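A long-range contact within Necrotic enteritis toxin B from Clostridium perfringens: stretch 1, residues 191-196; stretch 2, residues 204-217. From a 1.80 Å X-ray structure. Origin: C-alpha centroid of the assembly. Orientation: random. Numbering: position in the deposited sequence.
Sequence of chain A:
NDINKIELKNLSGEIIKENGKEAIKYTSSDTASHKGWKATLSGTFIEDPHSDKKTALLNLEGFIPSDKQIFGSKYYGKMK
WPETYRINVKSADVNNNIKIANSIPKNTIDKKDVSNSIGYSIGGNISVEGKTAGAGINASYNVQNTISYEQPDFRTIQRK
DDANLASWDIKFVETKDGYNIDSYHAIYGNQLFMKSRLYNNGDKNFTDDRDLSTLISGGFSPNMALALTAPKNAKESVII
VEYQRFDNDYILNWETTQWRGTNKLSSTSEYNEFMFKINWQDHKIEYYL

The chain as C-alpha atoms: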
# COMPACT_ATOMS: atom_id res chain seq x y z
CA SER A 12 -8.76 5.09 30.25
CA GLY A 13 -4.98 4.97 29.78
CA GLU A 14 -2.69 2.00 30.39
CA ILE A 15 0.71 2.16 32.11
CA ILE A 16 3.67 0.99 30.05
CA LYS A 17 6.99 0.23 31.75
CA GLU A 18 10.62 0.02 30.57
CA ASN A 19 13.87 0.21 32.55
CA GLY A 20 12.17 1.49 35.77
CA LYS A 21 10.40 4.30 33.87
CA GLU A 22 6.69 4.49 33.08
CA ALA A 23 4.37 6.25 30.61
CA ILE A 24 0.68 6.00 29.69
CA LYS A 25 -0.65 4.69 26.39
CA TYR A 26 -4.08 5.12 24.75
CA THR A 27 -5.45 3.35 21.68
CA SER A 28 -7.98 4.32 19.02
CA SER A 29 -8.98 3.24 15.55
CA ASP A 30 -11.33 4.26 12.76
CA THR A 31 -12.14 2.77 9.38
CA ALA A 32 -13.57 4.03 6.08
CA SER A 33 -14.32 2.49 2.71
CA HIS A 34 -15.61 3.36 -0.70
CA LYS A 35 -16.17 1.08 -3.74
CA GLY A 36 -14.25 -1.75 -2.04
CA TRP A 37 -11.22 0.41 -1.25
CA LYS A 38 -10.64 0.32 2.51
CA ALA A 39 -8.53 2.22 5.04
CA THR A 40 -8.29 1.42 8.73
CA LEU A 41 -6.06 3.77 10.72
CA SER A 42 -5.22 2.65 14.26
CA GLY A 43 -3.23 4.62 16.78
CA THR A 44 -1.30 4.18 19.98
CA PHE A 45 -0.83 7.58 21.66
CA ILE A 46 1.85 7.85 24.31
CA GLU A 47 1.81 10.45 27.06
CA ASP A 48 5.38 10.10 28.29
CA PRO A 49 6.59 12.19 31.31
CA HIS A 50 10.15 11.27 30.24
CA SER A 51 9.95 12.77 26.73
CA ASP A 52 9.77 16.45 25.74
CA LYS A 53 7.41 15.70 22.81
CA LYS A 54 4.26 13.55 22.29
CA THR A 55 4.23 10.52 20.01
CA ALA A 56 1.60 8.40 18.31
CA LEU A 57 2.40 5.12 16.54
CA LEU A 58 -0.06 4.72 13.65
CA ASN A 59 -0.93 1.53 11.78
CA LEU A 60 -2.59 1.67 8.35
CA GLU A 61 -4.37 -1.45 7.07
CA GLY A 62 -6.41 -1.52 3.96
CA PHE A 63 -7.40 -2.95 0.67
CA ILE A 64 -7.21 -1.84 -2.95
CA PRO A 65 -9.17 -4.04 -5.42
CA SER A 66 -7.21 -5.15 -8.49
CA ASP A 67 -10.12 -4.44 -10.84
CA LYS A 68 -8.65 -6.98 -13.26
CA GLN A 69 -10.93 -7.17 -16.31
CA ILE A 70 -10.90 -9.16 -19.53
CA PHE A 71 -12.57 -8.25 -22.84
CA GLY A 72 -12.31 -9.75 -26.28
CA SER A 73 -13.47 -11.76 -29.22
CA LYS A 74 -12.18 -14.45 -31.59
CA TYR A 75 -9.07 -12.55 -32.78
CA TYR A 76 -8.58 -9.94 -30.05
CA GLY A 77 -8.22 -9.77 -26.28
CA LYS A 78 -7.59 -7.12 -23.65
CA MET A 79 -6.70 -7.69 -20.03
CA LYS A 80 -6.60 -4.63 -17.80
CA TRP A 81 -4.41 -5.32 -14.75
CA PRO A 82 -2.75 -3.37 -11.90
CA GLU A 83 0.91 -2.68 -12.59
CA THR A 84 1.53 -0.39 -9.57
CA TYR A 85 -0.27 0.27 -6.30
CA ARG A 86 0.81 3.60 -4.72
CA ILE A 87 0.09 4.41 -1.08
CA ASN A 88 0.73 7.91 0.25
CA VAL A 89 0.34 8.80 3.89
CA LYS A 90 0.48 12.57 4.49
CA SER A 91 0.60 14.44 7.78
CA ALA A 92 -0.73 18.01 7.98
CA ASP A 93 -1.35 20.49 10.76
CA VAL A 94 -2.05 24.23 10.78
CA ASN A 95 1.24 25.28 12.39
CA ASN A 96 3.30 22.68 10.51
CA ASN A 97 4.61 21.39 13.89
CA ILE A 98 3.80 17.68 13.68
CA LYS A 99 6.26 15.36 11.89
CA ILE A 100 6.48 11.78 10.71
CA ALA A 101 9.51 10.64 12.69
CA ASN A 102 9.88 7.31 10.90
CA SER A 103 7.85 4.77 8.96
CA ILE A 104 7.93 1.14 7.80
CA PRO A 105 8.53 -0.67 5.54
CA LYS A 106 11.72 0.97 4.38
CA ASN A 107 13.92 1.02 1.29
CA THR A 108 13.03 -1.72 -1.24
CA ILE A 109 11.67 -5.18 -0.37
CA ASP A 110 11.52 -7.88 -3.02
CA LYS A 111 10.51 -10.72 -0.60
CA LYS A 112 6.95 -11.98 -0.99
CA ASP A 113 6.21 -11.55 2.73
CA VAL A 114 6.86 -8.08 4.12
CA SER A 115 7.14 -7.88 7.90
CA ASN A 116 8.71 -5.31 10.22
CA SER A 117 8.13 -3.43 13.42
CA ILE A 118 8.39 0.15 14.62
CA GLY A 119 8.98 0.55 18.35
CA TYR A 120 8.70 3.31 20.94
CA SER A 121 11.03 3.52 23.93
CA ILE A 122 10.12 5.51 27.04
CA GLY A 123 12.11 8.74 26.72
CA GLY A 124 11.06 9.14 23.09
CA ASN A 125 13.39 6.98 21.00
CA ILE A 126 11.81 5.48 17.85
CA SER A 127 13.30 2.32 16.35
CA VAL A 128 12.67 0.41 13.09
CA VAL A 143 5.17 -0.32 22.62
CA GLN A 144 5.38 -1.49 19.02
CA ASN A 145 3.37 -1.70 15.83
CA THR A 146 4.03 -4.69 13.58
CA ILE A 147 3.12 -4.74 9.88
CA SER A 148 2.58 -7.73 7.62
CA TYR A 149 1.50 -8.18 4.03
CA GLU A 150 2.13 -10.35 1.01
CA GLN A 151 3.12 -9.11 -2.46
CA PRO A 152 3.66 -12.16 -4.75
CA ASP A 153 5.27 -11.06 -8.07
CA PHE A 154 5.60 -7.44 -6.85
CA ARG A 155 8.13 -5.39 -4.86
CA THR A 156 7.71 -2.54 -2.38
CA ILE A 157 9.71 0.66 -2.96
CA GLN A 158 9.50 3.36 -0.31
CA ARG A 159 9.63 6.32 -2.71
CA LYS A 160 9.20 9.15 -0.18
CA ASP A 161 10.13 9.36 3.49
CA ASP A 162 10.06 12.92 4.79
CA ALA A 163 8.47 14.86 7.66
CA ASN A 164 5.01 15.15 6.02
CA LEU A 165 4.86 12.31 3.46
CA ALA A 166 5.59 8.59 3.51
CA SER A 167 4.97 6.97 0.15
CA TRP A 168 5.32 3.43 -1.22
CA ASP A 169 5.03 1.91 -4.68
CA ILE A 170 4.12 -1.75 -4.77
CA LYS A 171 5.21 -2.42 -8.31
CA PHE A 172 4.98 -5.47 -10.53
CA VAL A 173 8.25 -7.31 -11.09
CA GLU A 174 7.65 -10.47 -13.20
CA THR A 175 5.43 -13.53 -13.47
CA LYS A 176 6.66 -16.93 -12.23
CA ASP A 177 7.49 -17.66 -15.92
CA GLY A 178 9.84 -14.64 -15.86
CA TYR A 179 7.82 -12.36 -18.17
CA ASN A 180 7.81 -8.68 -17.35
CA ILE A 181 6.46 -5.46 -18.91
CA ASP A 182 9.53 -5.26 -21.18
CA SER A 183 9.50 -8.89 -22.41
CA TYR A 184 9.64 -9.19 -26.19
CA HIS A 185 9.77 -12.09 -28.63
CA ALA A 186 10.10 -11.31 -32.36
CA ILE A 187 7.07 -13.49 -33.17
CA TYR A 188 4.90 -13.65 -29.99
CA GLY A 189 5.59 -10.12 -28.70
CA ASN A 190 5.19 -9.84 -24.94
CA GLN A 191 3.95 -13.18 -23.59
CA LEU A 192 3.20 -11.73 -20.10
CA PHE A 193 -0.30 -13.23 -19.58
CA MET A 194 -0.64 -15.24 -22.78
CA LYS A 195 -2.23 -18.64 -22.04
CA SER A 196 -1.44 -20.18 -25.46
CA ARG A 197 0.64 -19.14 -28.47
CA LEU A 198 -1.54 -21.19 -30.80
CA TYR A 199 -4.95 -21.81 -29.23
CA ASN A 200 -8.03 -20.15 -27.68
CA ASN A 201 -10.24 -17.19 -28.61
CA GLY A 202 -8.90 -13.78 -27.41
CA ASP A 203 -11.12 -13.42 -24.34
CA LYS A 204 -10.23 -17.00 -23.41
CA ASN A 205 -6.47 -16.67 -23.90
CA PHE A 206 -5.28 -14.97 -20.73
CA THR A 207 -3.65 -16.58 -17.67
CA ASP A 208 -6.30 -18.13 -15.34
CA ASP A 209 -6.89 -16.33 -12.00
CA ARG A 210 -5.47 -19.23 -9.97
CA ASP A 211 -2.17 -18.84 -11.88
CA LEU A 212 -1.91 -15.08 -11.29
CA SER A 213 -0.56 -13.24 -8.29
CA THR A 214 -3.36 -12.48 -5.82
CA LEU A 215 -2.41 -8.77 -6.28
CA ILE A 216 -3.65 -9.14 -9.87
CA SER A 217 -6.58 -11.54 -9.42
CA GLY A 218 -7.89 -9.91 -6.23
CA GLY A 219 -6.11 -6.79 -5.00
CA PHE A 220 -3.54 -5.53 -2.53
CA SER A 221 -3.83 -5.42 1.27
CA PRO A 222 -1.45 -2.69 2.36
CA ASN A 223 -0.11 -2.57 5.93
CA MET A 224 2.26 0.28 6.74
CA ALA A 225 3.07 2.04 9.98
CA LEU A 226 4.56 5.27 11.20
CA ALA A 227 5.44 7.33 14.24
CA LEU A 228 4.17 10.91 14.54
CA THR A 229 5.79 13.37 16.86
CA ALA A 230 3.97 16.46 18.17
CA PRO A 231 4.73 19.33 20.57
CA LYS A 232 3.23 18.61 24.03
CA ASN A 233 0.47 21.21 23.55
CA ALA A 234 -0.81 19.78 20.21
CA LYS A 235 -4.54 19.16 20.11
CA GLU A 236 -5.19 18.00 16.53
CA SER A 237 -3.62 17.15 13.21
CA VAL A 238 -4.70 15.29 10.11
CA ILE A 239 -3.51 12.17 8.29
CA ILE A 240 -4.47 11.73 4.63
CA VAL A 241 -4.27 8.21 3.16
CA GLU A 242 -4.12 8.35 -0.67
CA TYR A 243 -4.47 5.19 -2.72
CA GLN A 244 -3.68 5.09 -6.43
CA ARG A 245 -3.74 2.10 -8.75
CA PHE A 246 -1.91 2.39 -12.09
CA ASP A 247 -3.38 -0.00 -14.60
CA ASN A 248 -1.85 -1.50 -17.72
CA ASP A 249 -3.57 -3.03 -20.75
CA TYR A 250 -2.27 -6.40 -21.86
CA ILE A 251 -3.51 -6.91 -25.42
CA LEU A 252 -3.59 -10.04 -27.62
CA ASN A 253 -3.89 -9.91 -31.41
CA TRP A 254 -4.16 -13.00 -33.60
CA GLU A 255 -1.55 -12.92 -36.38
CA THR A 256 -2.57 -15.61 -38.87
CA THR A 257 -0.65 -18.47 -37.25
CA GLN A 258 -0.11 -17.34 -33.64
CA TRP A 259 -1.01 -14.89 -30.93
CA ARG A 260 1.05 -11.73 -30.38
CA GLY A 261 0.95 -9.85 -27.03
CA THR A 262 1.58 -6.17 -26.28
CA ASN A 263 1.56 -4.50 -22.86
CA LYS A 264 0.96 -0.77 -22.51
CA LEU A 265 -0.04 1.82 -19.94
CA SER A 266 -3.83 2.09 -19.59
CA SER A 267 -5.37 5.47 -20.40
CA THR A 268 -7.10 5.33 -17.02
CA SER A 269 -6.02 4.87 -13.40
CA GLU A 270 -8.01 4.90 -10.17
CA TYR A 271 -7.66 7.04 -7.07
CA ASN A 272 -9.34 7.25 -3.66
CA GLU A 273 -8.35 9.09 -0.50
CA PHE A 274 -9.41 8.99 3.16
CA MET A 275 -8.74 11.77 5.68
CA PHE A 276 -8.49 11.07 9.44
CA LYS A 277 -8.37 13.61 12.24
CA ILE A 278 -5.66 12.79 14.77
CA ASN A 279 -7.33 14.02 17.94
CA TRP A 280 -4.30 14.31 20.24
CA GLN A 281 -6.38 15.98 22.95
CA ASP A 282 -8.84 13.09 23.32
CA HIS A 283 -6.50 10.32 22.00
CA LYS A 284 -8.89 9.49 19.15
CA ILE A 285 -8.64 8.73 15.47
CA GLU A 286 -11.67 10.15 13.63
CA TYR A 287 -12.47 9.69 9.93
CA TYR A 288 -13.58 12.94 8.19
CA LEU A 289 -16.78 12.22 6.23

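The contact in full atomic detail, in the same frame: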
# COMPACT_ATOMS: atom_id res chain seq x y z
N GLN A 191 4.77 -12.02 -23.96
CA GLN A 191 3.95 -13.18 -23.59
C GLN A 191 3.40 -13.11 -22.16
O GLN A 191 2.84 -14.09 -21.67
CB GLN A 191 4.76 -14.47 -23.82
CG GLN A 191 4.98 -14.76 -25.31
CD GLN A 191 6.09 -15.74 -25.53
OE1 GLN A 191 5.84 -16.95 -25.68
NE2 GLN A 191 7.32 -15.25 -25.51
N LEU A 192 3.59 -11.97 -21.51
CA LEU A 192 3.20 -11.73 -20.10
C LEU A 192 2.05 -12.60 -19.55
O LEU A 192 2.27 -13.39 -18.62
CB LEU A 192 2.90 -10.24 -19.91
CG LEU A 192 2.82 -9.63 -18.51
CD1 LEU A 192 4.08 -9.89 -17.73
CD2 LEU A 192 2.55 -8.13 -18.63
N PHE A 193 0.84 -12.44 -20.08
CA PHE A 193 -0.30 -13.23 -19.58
C PHE A 193 -0.95 -14.04 -20.67
O PHE A 193 -2.15 -14.33 -20.61
CB PHE A 193 -1.35 -12.33 -18.89
CG PHE A 193 -0.79 -11.41 -17.82
CD1 PHE A 193 -0.21 -11.93 -16.66
CD2 PHE A 193 -0.88 -10.03 -17.97
CE1 PHE A 193 0.28 -11.09 -15.67
CE2 PHE A 193 -0.38 -9.17 -17.00
CZ PHE A 193 0.21 -9.71 -15.84
N MET A 194 -0.16 -14.44 -21.65
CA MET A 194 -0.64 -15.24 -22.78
C MET A 194 -0.77 -16.71 -22.39
O MET A 194 0.23 -17.36 -22.06
CB MET A 194 0.31 -15.06 -23.97
CG MET A 194 -0.10 -15.80 -25.25
SD MET A 194 1.18 -15.80 -26.52
CE MET A 194 1.16 -14.07 -27.04
N LYS A 195 -1.99 -17.24 -22.42
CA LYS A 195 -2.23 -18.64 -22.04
C LYS A 195 -1.68 -19.62 -23.07
O LYS A 195 -1.01 -20.60 -22.72
CB LYS A 195 -3.73 -18.86 -21.78
CG LYS A 195 -4.12 -20.22 -21.21
CD LYS A 195 -5.60 -20.19 -20.86
CE LYS A 195 -6.08 -21.53 -20.32
NZ LYS A 195 -7.46 -21.40 -19.74
N SER A 196 -1.94 -19.34 -24.35
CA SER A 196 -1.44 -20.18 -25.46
C SER A 196 -0.96 -19.35 -26.65
O SER A 196 -1.59 -18.37 -27.03
CB SER A 196 -2.54 -21.15 -25.94
OG SER A 196 -2.09 -21.92 -27.03
N LYS A 204 -10.49 -15.76 -24.11
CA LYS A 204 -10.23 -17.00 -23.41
C LYS A 204 -8.74 -17.33 -23.36
O LYS A 204 -8.38 -18.45 -22.97
CB LYS A 204 -10.99 -18.16 -24.07
CG LYS A 204 -12.51 -18.05 -23.98
CD LYS A 204 -12.94 -17.77 -22.55
N ASN A 205 -7.89 -16.37 -23.73
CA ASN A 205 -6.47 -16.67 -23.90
C ASN A 205 -5.53 -15.97 -22.93
O ASN A 205 -4.34 -15.81 -23.21
CB ASN A 205 -5.98 -16.42 -25.34
CG ASN A 205 -4.68 -17.17 -25.64
OD1 ASN A 205 -4.46 -18.25 -25.08
ND2 ASN A 205 -3.82 -16.61 -26.50
N PHE A 206 -6.07 -15.57 -21.78
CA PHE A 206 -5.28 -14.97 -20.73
C PHE A 206 -5.08 -15.95 -19.58
O PHE A 206 -5.93 -16.83 -19.35
CB PHE A 206 -5.97 -13.69 -20.24
CG PHE A 206 -6.03 -12.61 -21.27
CD1 PHE A 206 -4.87 -11.93 -21.66
CD2 PHE A 206 -7.25 -12.24 -21.85
CE1 PHE A 206 -4.91 -10.92 -22.61
CE2 PHE A 206 -7.30 -11.23 -22.83
CZ PHE A 206 -6.14 -10.57 -23.20
N THR A 207 -3.96 -15.80 -18.88
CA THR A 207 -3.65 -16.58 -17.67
C THR A 207 -4.88 -16.68 -16.74
O THR A 207 -5.50 -15.67 -16.41
CB THR A 207 -2.47 -15.91 -16.91
OG1 THR A 207 -1.39 -15.73 -17.82
CG2 THR A 207 -2.00 -16.76 -15.73
N ASP A 208 -5.23 -17.90 -16.33
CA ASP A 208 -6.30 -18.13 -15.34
C ASP A 208 -6.00 -17.43 -14.02
O ASP A 208 -4.83 -17.32 -13.64
CB ASP A 208 -6.46 -19.63 -15.07
CG ASP A 208 -6.95 -20.40 -16.28
OD1 ASP A 208 -7.64 -19.79 -17.13
OD2 ASP A 208 -6.65 -21.62 -16.39
N ASP A 209 -7.04 -16.99 -13.32
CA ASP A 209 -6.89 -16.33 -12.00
C ASP A 209 -6.03 -17.09 -11.02
O ASP A 209 -5.22 -16.49 -10.33
CB ASP A 209 -8.24 -16.07 -11.32
CG ASP A 209 -8.94 -14.83 -11.82
OD1 ASP A 209 -8.30 -13.79 -12.09
OD2 ASP A 209 -10.17 -14.90 -11.92
N ARG A 210 -6.24 -18.41 -10.92
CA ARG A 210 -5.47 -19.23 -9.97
C ARG A 210 -3.97 -19.29 -10.28
O ARG A 210 -3.17 -19.66 -9.40
CB ARG A 210 -6.07 -20.64 -9.89
N ASP A 211 -3.58 -18.91 -11.50
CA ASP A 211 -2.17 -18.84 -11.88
C ASP A 211 -1.58 -17.43 -11.84
O ASP A 211 -0.44 -17.25 -12.24
CB ASP A 211 -1.95 -19.40 -13.29
CG ASP A 211 -2.43 -20.83 -13.43
OD1 ASP A 211 -2.42 -21.58 -12.43
OD2 ASP A 211 -2.83 -21.19 -14.56
N LEU A 212 -2.38 -16.45 -11.41
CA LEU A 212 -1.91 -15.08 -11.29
C LEU A 212 -1.59 -14.76 -9.84
O LEU A 212 -2.17 -15.35 -8.92
CB LEU A 212 -3.00 -14.11 -11.76
CG LEU A 212 -3.34 -14.04 -13.24
CD1 LEU A 212 -4.61 -13.23 -13.39
CD2 LEU A 212 -2.19 -13.40 -14.00
N SER A 213 -0.72 -13.79 -9.62
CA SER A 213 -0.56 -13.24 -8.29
C SER A 213 -1.91 -12.78 -7.76
O SER A 213 -2.72 -12.24 -8.51
CB SER A 213 0.37 -12.03 -8.35
OG SER A 213 0.25 -11.28 -7.15
N THR A 214 -2.14 -12.99 -6.47
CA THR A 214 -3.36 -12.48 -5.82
C THR A 214 -3.48 -10.95 -5.91
O THR A 214 -4.59 -10.43 -5.86
CB THR A 214 -3.47 -12.92 -4.34
OG1 THR A 214 -2.34 -12.44 -3.60
CG2 THR A 214 -3.52 -14.41 -4.25
N LEU A 215 -2.37 -10.23 -6.07
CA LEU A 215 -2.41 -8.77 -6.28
C LEU A 215 -3.01 -8.40 -7.64
O LEU A 215 -3.48 -7.27 -7.85
CB LEU A 215 -1.01 -8.16 -6.12
CG LEU A 215 -0.65 -7.72 -4.69
CD1 LEU A 215 -0.59 -8.90 -3.68
CD2 LEU A 215 0.72 -6.98 -4.72
N ILE A 216 -3.01 -9.35 -8.56
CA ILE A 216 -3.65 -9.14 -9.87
C ILE A 216 -5.08 -9.71 -9.90
O ILE A 216 -6.02 -9.06 -10.38
CB ILE A 216 -2.77 -9.70 -11.00
CG1 ILE A 216 -1.49 -8.85 -11.09
CG2 ILE A 216 -3.51 -9.70 -12.36
CD1 ILE A 216 -0.37 -9.47 -11.95
N SER A 217 -5.25 -10.92 -9.40
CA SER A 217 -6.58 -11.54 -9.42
C SER A 217 -7.54 -10.89 -8.42
O SER A 217 -8.74 -10.80 -8.67
CB SER A 217 -6.47 -13.04 -9.17
OG SER A 217 -5.94 -13.27 -7.88

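Two chain segments can be paired without forming a sheet; a single bridge can be extended by a side chain that pairs as backbone does, as this contact in necrotic enteritis toxin B illustrates. Residues 191-196 contain no regular helix or strand, and the facing part of the second stretch is largely loop, yet Met-194 and Phe-206 form an isolated beta bridge, their CA atoms 5.1 Å apart. Two backbone hydrogen bonds frame it: Lys-195 N donates to Asn-205 O at 2.9 Å, nearly straight at 172°, and Thr-207 N donates to Phe-193 O, also at 2.9 Å. Phe-193 O is heavily used, for it also lies 3.2 Å from Phe-206 CA in a CA-H...O contact and accepts a weak hydrogen bond from Thr-207 OG1.

Beyond the bridge, the side chain of Asn-205 takes over the role of a peptide group. Its amide pairs with the backbone of one residue: Ser-196 N donates to Asn-205 OD1 at 2.8 Å, and Asn-205 ND2 donates to Ser-196 O at 2.9 Å. The CA-to-CB bond of Asn-205 points sideways, but the side chain's end comes nearer, which makes this two-way pairing possible.

The CA-to-CB bond of Lys-195 points toward the second stretch, and all four chi angles are t. This extended chain passes Phe-206 O, 3.7 Å from Lys-195 CD, and carries Lys-195 NZ to 3.1 Å from Asp-208 OD1, forming a salt bridge between two exposed residues.

Phe-193 supplies the apolar counterpart. Its CA-to-CB bond also points toward the other stretch. In the buried ring, Phe-193 CD1 lies 3.6 Å from Leu-212 CD2 and Phe-193 CZ 3.9 Å from Ile-216 CD1. Polar pairing thus accompanies the bridge, while one aromatic side chain extends the contact to the helix containing Ile-216.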